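Local structure of putative aminomethyltransferase (Leptospirillum rubarum, 3TTG) at residues R330-E334 with N335-L339. The protein is a putative aminomethyltransferase, related to the folate-binding T-protein of the glycine cleavage system, and probably binds a folate, its exact reaction being unassigned. Numbering follows the deposited sequence.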
ATOM      1  N   ARG A 330     -14.287   9.593  15.474  1.00 47.29           N
ATOM      2  CA  ARG A 330     -15.040  10.653  14.782  1.00 49.95           C
ATOM      3  C   ARG A 330     -15.063  12.014  15.507  1.00 57.21           C
ATOM      4  O   ARG A 330     -14.892  13.058  14.869  1.00 57.57           O
ATOM      5  CB  ARG A 330     -16.492  10.187  14.593  1.00 54.73           C
ATOM      6  CG  ARG A 330     -17.323  10.985  13.594  1.00 65.42           C
ATOM      7  CD  ARG A 330     -18.483  10.107  13.129  1.00 84.84           C
ATOM      8  NE  ARG A 330     -19.370  10.763  12.166  1.00 96.02           N
ATOM      9  CZ  ARG A 330     -20.261  10.132  11.397  1.00114.29           C
ATOM     10  NH1 ARG A 330     -20.388   8.806  11.457  1.00101.24           N
ATOM     11  NH2 ARG A 330     -21.023  10.820  10.553  1.00106.30           N
ATOM     12  N   ASN A 331     -15.234  11.996  16.823  1.00 55.18           N
ATOM     13  CA  ASN A 331     -15.291  13.237  17.608  1.00 56.77           C
ATOM     14  C   ASN A 331     -13.944  14.026  17.614  1.00 57.80           C
ATOM     15  O   ASN A 331     -13.933  15.164  18.077  1.00 57.46           O
ATOM     16  CB  ASN A 331     -15.738  12.941  19.056  1.00 61.48           C
ATOM     17  CG  ASN A 331     -17.242  12.957  19.286  1.00 92.45           C
ATOM     18  OD1 ASN A 331     -17.715  13.509  20.294  1.00 95.45           O
ATOM     19  ND2 ASN A 331     -18.045  12.349  18.399  1.00 78.44           N
ATOM     20  N   PHE A 332     -12.833  13.457  17.092  1.00 49.51           N
ATOM     21  CA  PHE A 332     -11.526  14.136  17.102  1.00 46.91           C
ATOM     22  C   PHE A 332     -10.894  14.201  15.747  1.00 48.19           C
ATOM     23  O   PHE A 332      -9.716  14.503  15.674  1.00 48.88           O
ATOM     24  CB  PHE A 332     -10.565  13.405  18.077  1.00 46.76           C
ATOM     25  CG  PHE A 332     -11.203  13.126  19.415  1.00 48.81           C
ATOM     26  CD1 PHE A 332     -11.272  14.115  20.388  1.00 53.49           C
ATOM     27  CD2 PHE A 332     -11.775  11.890  19.684  1.00 49.85           C
ATOM     28  CE1 PHE A 332     -11.941  13.888  21.596  1.00 56.39           C
ATOM     29  CE2 PHE A 332     -12.409  11.646  20.914  1.00 55.19           C
ATOM     30  CZ  PHE A 332     -12.507  12.656  21.854  1.00 55.00           C
ATOM     31  N   SER A 333     -11.642  13.974  14.667  1.00 47.60           N
ATOM     32  CA  SER A 333     -11.067  13.893  13.318  1.00 46.39           C
ATOM     33  C   SER A 333     -10.684  15.224  12.661  1.00 50.66           C
ATOM     34  O   SER A 333      -9.964  15.210  11.663  1.00 48.23           O
ATOM     35  CB  SER A 333     -12.030  13.174  12.378  1.00 51.28           C
ATOM     36  OG  SER A 333     -13.302  13.787  12.367  1.00 56.80           O
ATOM     37  N   GLU A 334     -11.152  16.357  13.179  1.00 47.95           N
ATOM     38  CA  GLU A 334     -10.872  17.656  12.561  1.00 47.17           C
ATOM     39  C   GLU A 334      -9.361  17.982  12.582  1.00 46.45           C
ATOM     40  O   GLU A 334      -8.686  17.734  13.576  1.00 44.34           O
ATOM     41  CB  GLU A 334     -11.679  18.743  13.317  1.00 50.64           C
ATOM     42  CG  GLU A 334     -11.593  20.135  12.710  1.00 68.98           C
ATOM     43  CD  GLU A 334     -12.357  21.202  13.480  1.00 90.06           C
ATOM     44  OE1 GLU A 334     -12.055  22.402  13.281  1.00 80.48           O
ATOM     45  OE2 GLU A 334     -13.239  20.841  14.295  1.00 77.14           O
ATOM     46  N   ASN A 335      -8.818  18.480  11.470  1.00 41.33           N
ATOM     47  CA  ASN A 335      -7.402  18.876  11.426  1.00 39.90           C
ATOM     48  C   ASN A 335      -7.099  19.893  12.500  1.00 45.13           C
ATOM     49  O   ASN A 335      -7.909  20.775  12.774  1.00 44.32           O
ATOM     50  CB  ASN A 335      -7.003  19.444  10.056  1.00 43.29           C
ATOM     51  CG  ASN A 335      -6.976  18.408   8.999  1.00 60.20           C
ATOM     52  OD1 ASN A 335      -6.817  17.213   9.285  1.00 48.37           O
ATOM     53  ND2 ASN A 335      -7.126  18.846   7.762  1.00 59.20           N
ATOM     54  N   GLY A 336      -5.961  19.724  13.155  1.00 41.82           N
ATOM     55  CA  GLY A 336      -5.587  20.601  14.241  1.00 42.98           C
ATOM     56  C   GLY A 336      -5.933  20.028  15.611  1.00 46.38           C
ATOM     57  O   GLY A 336      -5.408  20.531  16.599  1.00 46.11           O
ATOM     58  N   THR A 337      -6.852  19.034  15.712  1.00 42.52           N
ATOM     59  CA  THR A 337      -7.159  18.407  17.013  1.00 43.30           C
ATOM     60  C   THR A 337      -5.904  17.860  17.696  1.00 45.26           C
ATOM     61  O   THR A 337      -5.157  17.068  17.110  1.00 42.04           O
ATOM     62  CB  THR A 337      -8.168  17.266  16.876  1.00 45.14           C
ATOM     63  OG1 THR A 337      -9.332  17.779  16.247  1.00 44.48           O
ATOM     64  CG2 THR A 337      -8.543  16.665  18.239  1.00 43.80           C
ATOM     65  N   GLU A 338      -5.681  18.271  18.932  1.00 43.42           N
ATOM     66  CA  GLU A 338      -4.509  17.839  19.702  1.00 41.75           C
ATOM     67  C   GLU A 338      -4.866  16.644  20.608  1.00 42.20           C
ATOM     68  O   GLU A 338      -5.840  16.712  21.351  1.00 40.70           O
ATOM     69  CB  GLU A 338      -3.976  19.017  20.518  1.00 45.60           C
ATOM     70  CG  GLU A 338      -3.456  20.116  19.607  1.00 60.07           C
ATOM     71  CD  GLU A 338      -2.890  21.336  20.294  1.00 77.37           C
ATOM     72  OE1 GLU A 338      -3.270  21.605  21.457  1.00 77.45           O
ATOM     73  OE2 GLU A 338      -2.095  22.049  19.643  1.00 82.33           O
ATOM     74  N   LEU A 339      -4.048  15.572  20.555  1.00 39.04           N
ATOM     75  CA  LEU A 339      -4.192  14.352  21.361  1.00 38.88           C
ATOM     76  C   LEU A 339      -2.882  14.092  22.100  1.00 41.22           C
ATOM     77  O   LEU A 339      -1.830  14.595  21.715  1.00 37.44           O
ATOM     78  CB  LEU A 339      -4.576  13.104  20.549  1.00 38.15           C
ATOM     79  CG  LEU A 339      -5.935  13.074  19.744  1.00 42.74           C
ATOM     80  CD1 LEU A 339      -7.110  13.528  20.602  1.00 44.37           C
ATOM     81  CD2 LEU A 339      -5.841  13.808  18.397  1.00 42.26           C
TER
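T337 folds back onto E334 across a type II beta turn that runs from E334 to T337. Its CB lies 3.4 Å from E334 O and equally near F332 O. The two branches then part. OG1, anti to the carbonyl carbon (chi1 -56°), donates to E334 O at 2.7 Å; F332 O lies 3.3 Å from OG1 without being bonded to it. The torsion sets OG1 beside T337 N, which closes the turn on E334 O at 3.1 Å with a nearly straight N-H (163°). Two bonds from a single residue thus grip this oxygen, both from one face of its carbonyl plane. The other branch, CG2, keeps near F332 O, meets F332 at the edge of its ring, near the ring plane, and stands 3.8 Å from F332 CB. Beyond it L339 CD1 approaches F332 CD1 obliquely at 4.2 Å, and A307 of strand 306-316 touches both of these side chains. G336, at phi 97°, takes the third place of the turn, where a CB would be jammed against the carbonyl oxygen of N335. Further back, S333 OG hydrogen-bonds to R330 O at 3.1 Å, bridging the short 3-10 segment 330-331. A valine in place of T337 would probably cost E334 O its hydroxyl bond, leaving the turn to the backbone N-H alone. As the chain enters strand 338-340, which pairs with strand 346-350 in the C-terminal barrel domain, T337 thus joins a polar surface turn, through its hydroxyl, to an apolar patch, through its methyl.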